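Local coordinates for aerotolerance-related membrane protein (Bacteroides fragilis, PDB 4JDU), which is an aerotolerance-related membrane protein of unconfirmed function whose von Willebrand factor type A domain binds calcium, at residues N19-Q24 with I115-N120; G145-A150 with T171-A176. The protein carries 6 engineered substitutions. All coordinates share one frame; numbering follows the deposited sequence.

Overall arrangement
Contact 1 is buried, at the ends of the central strands, where the calcium binds. Contact 2 is only partly buried and lies about 8 Å away, centre to centre. Contact 1 joins the loop after strand 9-16 to the end of strand 109-116. Contact 2 joins the loop after strand 138-143 to the segment that leads into helix 175-184. Their chemistry differs. Contact 1 depends on polar side chains, a metal and its waters, while contact 2 is held mainly by main-chain hydrogen bonds. The two touch directly: E119 probably accepts from R172 N, and D117 O from N174 N.

Contact 1: N19-Q24 with I115-N120; sequences NSMLAQ and ITDGEN. With CA (calcium ion), chain C.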
loop_
_atom_site.group_PDB
_atom_site.type_symbol
_atom_site.label_atom_id
_atom_site.label_comp_id
_atom_site.label_asym_id
_atom_site.label_seq_id
_atom_site.Cartn_x
_atom_site.Cartn_y
_atom_site.Cartn_z
ATOM N N ASN A 19 0.773 -9.564 8.065
ATOM C CA ASN A 19 0.116 -9.729 9.352
ATOM C C ASN A 19 0.101 -8.463 10.213
ATOM O O ASN A 19 -0.856 -8.222 10.935
ATOM C CB ASN A 19 0.719 -10.906 10.119
ATOM C CG ASN A 19 -0.329 -11.914 10.536
ATOM O OD1 ASN A 19 -0.923 -11.794 11.607
ATOM N ND2 ASN A 19 -0.587 -12.893 9.680
ATOM N N SER A 20 1.142 -7.640 10.121
ATOM C CA SER A 20 1.184 -6.429 10.944
ATOM C C SER A 20 0.049 -5.450 10.622
ATOM O O SER A 20 -0.301 -4.604 11.447
ATOM C CB SER A 20 2.539 -5.730 10.836
ATOM O OG SER A 20 2.790 -5.342 9.497
HETATM N N MSE A 21 -0.512 -5.552 9.417
HETATM C CA MSE A 21 -1.621 -4.682 9.026
HETATM C C MSE A 21 -2.905 -4.974 9.797
HETATM O O MSE A 21 -3.869 -4.201 9.734
HETATM C CB MSE A 21 -1.840 -4.753 7.509
HETATM C CG MSE A 21 -0.618 -4.263 6.721
HETATM SE SE MSE A 21 -0.452 -2.321 6.767
HETATM C CE MSE A 21 -1.952 -1.907 5.581
ATOM N N LEU A 22 -2.926 -6.068 10.556
ATOM C CA LEU A 22 -4.091 -6.359 11.390
ATOM C C LEU A 22 -4.057 -5.624 12.739
ATOM O O LEU A 22 -5.031 -5.662 13.488
ATOM C CB LEU A 22 -4.277 -7.865 11.579
ATOM C CG LEU A 22 -4.607 -8.613 10.283
ATOM C CD1 LEU A 22 -4.475 -10.105 10.482
ATOM C CD2 LEU A 22 -5.995 -8.273 9.788
ATOM N N ALA A 23 -2.959 -4.937 13.035
ATOM C CA ALA A 23 -2.905 -4.094 14.232
ATOM C C ALA A 23 -4.035 -3.064 14.220
ATOM O O ALA A 23 -4.426 -2.566 13.156
ATOM C CB ALA A 23 -1.551 -3.400 14.357
ATOM N N GLN A 24 -4.556 -2.757 15.403
ATOM C CA GLN A 24 -5.732 -1.902 15.540
ATOM C C GLN A 24 -5.417 -0.565 16.197
ATOM O O GLN A 24 -6.269 0.036 16.866
ATOM C CB GLN A 24 -6.834 -2.659 16.291
ATOM C CG GLN A 24 -7.241 -3.946 15.580
ATOM C CD GLN A 24 -8.268 -4.749 16.345
ATOM O OE1 GLN A 24 -8.514 -4.504 17.516
ATOM N NE2 GLN A 24 -8.871 -5.725 15.677
ATOM N N ILE A 115 0.564 1.312 0.011
ATOM C CA ILE A 115 -0.173 1.494 1.264
ATOM C C ILE A 115 0.298 0.449 2.273
ATOM O O ILE A 115 0.116 -0.751 2.080
ATOM C CB ILE A 115 -1.694 1.418 1.035
ATOM C CG1 ILE A 115 -2.070 2.344 -0.129
ATOM C CG2 ILE A 115 -2.450 1.804 2.289
ATOM C CD1 ILE A 115 -3.538 2.390 -0.442
ATOM N N THR A 116 0.934 0.911 3.346
ATOM C CA THR A 116 1.714 0.020 4.191
ATOM C C THR A 116 1.988 0.663 5.540
ATOM O O THR A 116 1.869 1.875 5.680
ATOM C CB THR A 116 3.074 -0.315 3.500
ATOM O OG1 THR A 116 3.822 -1.242 4.291
ATOM C CG2 THR A 116 3.919 0.961 3.275
ATOM N N ASP A 117 2.367 -0.145 6.526
ATOM C CA ASP A 117 2.858 0.397 7.791
ATOM C C ASP A 117 4.376 0.576 7.723
ATOM O O ASP A 117 5.010 1.033 8.684
ATOM C CB ASP A 117 2.429 -0.476 8.973
ATOM C CG ASP A 117 2.811 -1.936 8.806
ATOM O OD1 ASP A 117 3.809 -2.228 8.105
ATOM O OD2 ASP A 117 2.117 -2.790 9.395
ATOM N N GLY A 118 4.949 0.200 6.587
ATOM C CA GLY A 118 6.350 0.468 6.315
ATOM C C GLY A 118 7.303 -0.392 7.109
ATOM O O GLY A 118 8.523 -0.220 7.010
ATOM N N GLU A 119 6.770 -1.309 7.910
ATOM C CA GLU A 119 7.610 -2.256 8.629
ATOM C C GLU A 119 8.260 -3.201 7.639
ATOM O O GLU A 119 7.986 -4.403 7.650
ATOM C CB GLU A 119 6.784 -3.074 9.613
ATOM C CG GLU A 119 6.495 -2.361 10.901
ATOM C CD GLU A 119 6.505 -3.295 12.091
ATOM O OE1 GLU A 119 6.791 -2.820 13.212
ATOM O OE2 GLU A 119 6.219 -4.499 11.908
ATOM N N ASN A 120 9.105 -2.646 6.774
ATOM C CA ASN A 120 9.795 -3.424 5.763
ATOM C C ASN A 120 10.798 -4.341 6.436
ATOM O O ASN A 120 11.426 -3.969 7.428
ATOM C CB ASN A 120 10.507 -2.501 4.770
ATOM C CG ASN A 120 10.968 -3.230 3.519
ATOM O OD1 ASN A 120 10.394 -4.248 3.134
ATOM N ND2 ASN A 120 12.006 -2.706 2.875
HETATM CA CA CA C . 4.236 -6.170 7.800
HETATM O O HOH W 1 3.880 -8.464 9.068
HETATM O O HOH W 2 5.832 -6.117 9.679
#
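M21 and D117 bring their CA atoms to 6.9 Å where the 3-10 turn 19-22 faces the chain leaving strand 109-116. The main polar link is S20 OG to D117 OD2, a hydrogen bond of 2.6 Å donated by the serine. It uses the syn lone pair of OD2. S20 OG sits between its backbone N and carbonyl carbon (chi1 61°), and there it also binds the calcium ion at 2.4 Å. In this model D117 does not bind the calcium directly, its OD1 being 4.0 Å from the ion, but it holds the ligand S20 OG. D117 is nonetheless a known calcium-binding residue of this protein. E119 N donates to OD1 in an Asx turn, which helps fix the carboxylate. M21, present as selenomethionine, bends at chi2 and chi3. Its SE comes within 3.6 Å of D117 N, a buried amide with no hydrogen-bond partner in the model. Two waters also bind the calcium. S20 N donates to one, and E119 OE2 accepts from the other at 2.8 Å. E119 OE1 accepts from R172 N. S18 and T89 supply further calcium ligands, as in a metal ion-dependent adhesion site (MIDAS). The contact lies at the ends of strands 9-16 and 109-116. R30 of helix 30-33 forms a salt bridge to D117 OD2, while D16 of strand 9-16 bonds to T116 OG1.

Contact 2: G145-A150 with T171-A176; sequences GLPDGA and TRLNEA
R172 turns the edge of its guanidinium toward P147 O, which lies near the plane of the group. D148 O and the CA of G149 approach that plane obliquely. The R172 side chain is extended from CG to NE (chi3 -179°) and runs past the loop 147-149. Its CG lies 3.4 Å from P147 O, and NE makes a weak hydrogen bond to D148 O, 3.4 Å long. The peptide groups do the firmer work. A150 and T171, of the small antiparallel sheet 150-151/170-171, form a hydrogen-bonded pair: A150 N donates to T171 O at 3.1 Å and T171 N to A150 O at 2.9 Å. T171 O also receives a CA-H contact from G149 and a hydrogen bond from R30. T171 CG2 packs 3.3 Å from A150 O. Farther along, L173 N donates to L146 O over 3.0 Å, from 50° above the carbonyl plane. L173 is the main apolar group. Its CB rests on the L146 carbonyl, and CD2 lies 3.7 Å from G145 O, a buried oxygen with no hydrogen-bond partner in the model. CD2 also meets the CD of P147. N174 then N-caps helix 175-184 through OD1, which accepts from M177 N. Y189 and R191 of strand 189-191 pack against L173. The T171 and S20 side chains are about 3 Å apart, beside the calcium site. The chemistry implies a join made largely by the main chain, with the exposed R172 side chain adding only a weak polar tie.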
loop_
_atom_site.group_PDB
_atom_site.type_symbol
_atom_site.label_atom_id
_atom_site.label_comp_id
_atom_site.label_asym_id
_atom_site.label_seq_id
_atom_site.Cartn_x
_atom_site.Cartn_y
_atom_site.Cartn_z
ATOM N N GLY A 145 -1.056 3.439 10.394
ATOM C CA GLY A 145 -0.649 3.000 11.715
ATOM C C GLY A 145 -0.085 4.174 12.483
ATOM O O GLY A 145 -0.030 5.302 11.974
ATOM N N LEU A 146 0.327 3.910 13.717
ATOM C CA LEU A 146 0.924 4.932 14.567
ATOM C C LEU A 146 2.356 4.538 14.906
ATOM O O LEU A 146 2.689 3.352 14.932
ATOM C CB LEU A 146 0.106 5.106 15.849
ATOM C CG LEU A 146 -1.371 5.488 15.670
ATOM C CD1 LEU A 146 -2.115 5.581 16.999
ATOM C CD2 LEU A 146 -1.483 6.792 14.902
ATOM N N PRO A 147 3.217 5.530 15.158
ATOM C CA PRO A 147 4.595 5.161 15.489
ATOM C C PRO A 147 4.735 4.513 16.869
ATOM O O PRO A 147 5.742 3.840 17.095
ATOM C CB PRO A 147 5.346 6.501 15.434
ATOM C CG PRO A 147 4.286 7.556 15.569
ATOM C CD PRO A 147 3.059 6.975 14.923
ATOM N N ASP A 148 3.744 4.683 17.748
ATOM C CA ASP A 148 3.844 4.273 19.150
ATOM C C ASP A 148 4.061 2.776 19.324
ATOM O O ASP A 148 4.955 2.339 20.059
ATOM C CB ASP A 148 2.582 4.678 19.921
ATOM C CG ASP A 148 1.882 5.889 19.322
ATOM O OD1 ASP A 148 2.484 6.591 18.474
ATOM O OD2 ASP A 148 0.715 6.135 19.711
ATOM N N GLY A 149 3.212 2.000 18.663
ATOM C CA GLY A 149 3.281 0.550 18.727
ATOM C C GLY A 149 2.008 -0.115 19.220
ATOM O O GLY A 149 1.488 0.233 20.287
ATOM N N ALA A 150 1.511 -1.084 18.453
ATOM C CA ALA A 150 0.373 -1.891 18.892
ATOM C C ALA A 150 0.641 -3.368 18.633
ATOM O O ALA A 150 1.434 -3.713 17.748
ATOM C CB ALA A 150 -0.900 -1.452 18.178
ATOM N N THR A 171 4.110 -3.940 16.596
ATOM C CA THR A 171 4.393 -3.371 15.283
ATOM C C THR A 171 4.161 -1.869 15.285
ATOM O O THR A 171 3.177 -1.393 15.846
ATOM C CB THR A 171 3.546 -4.035 14.177
ATOM O OG1 THR A 171 3.732 -3.312 12.956
ATOM C CG2 THR A 171 2.047 -4.053 14.536
ATOM N N ARG A 172 5.077 -1.135 14.656
ATOM C CA ARG A 172 5.034 0.322 14.635
ATOM C C ARG A 172 5.074 0.838 13.205
ATOM O O ARG A 172 5.737 0.258 12.345
ATOM C CB ARG A 172 6.243 0.887 15.394
ATOM C CG ARG A 172 6.292 0.531 16.863
ATOM C CD ARG A 172 7.596 0.965 17.539
ATOM N NE ARG A 172 7.602 0.575 18.944
ATOM C CZ ARG A 172 7.923 -0.641 19.378
ATOM N NH1 ARG A 172 8.268 -1.587 18.513
ATOM N NH2 ARG A 172 7.890 -0.922 20.671
ATOM N N LEU A 173 4.365 1.931 12.948
ATOM C CA LEU A 173 4.533 2.639 11.680
ATOM C C LEU A 173 5.986 3.068 11.565
ATOM O O LEU A 173 6.524 3.701 12.478
ATOM C CB LEU A 173 3.636 3.874 11.637
ATOM C CG LEU A 173 3.857 4.783 10.418
ATOM C CD1 LEU A 173 3.220 4.193 9.186
ATOM C CD2 LEU A 173 3.296 6.165 10.696
ATOM N N ASN A 174 6.627 2.700 10.459
ATOM C CA ASN A 174 7.998 3.120 10.193
ATOM C C ASN A 174 7.983 4.313 9.263
ATOM O O ASN A 174 8.135 4.177 8.046
ATOM C CB ASN A 174 8.811 1.978 9.579
ATOM C CG ASN A 174 10.299 2.307 9.483
ATOM O OD1 ASN A 174 10.694 3.475 9.450
ATOM N ND2 ASN A 174 11.129 1.273 9.432
ATOM N N GLU A 175 7.807 5.493 9.834
ATOM C CA GLU A 175 7.607 6.682 9.026
ATOM C C GLU A 175 8.848 7.052 8.233
ATOM O O GLU A 175 8.735 7.437 7.068
ATOM C CB GLU A 175 7.183 7.841 9.920
ATOM C CG GLU A 175 6.565 9.012 9.177
ATOM C CD GLU A 175 5.504 9.698 10.018
ATOM O OE1 GLU A 175 5.869 10.357 11.015
ATOM O OE2 GLU A 175 4.307 9.551 9.692
ATOM N N ALA A 176 10.023 6.952 8.852
ATOM C CA ALA A 176 11.260 7.327 8.173
ATOM C C ALA A 176 11.430 6.545 6.879
ATOM O O ALA A 176 11.772 7.122 5.841
ATOM C CB ALA A 176 12.463 7.121 9.091
#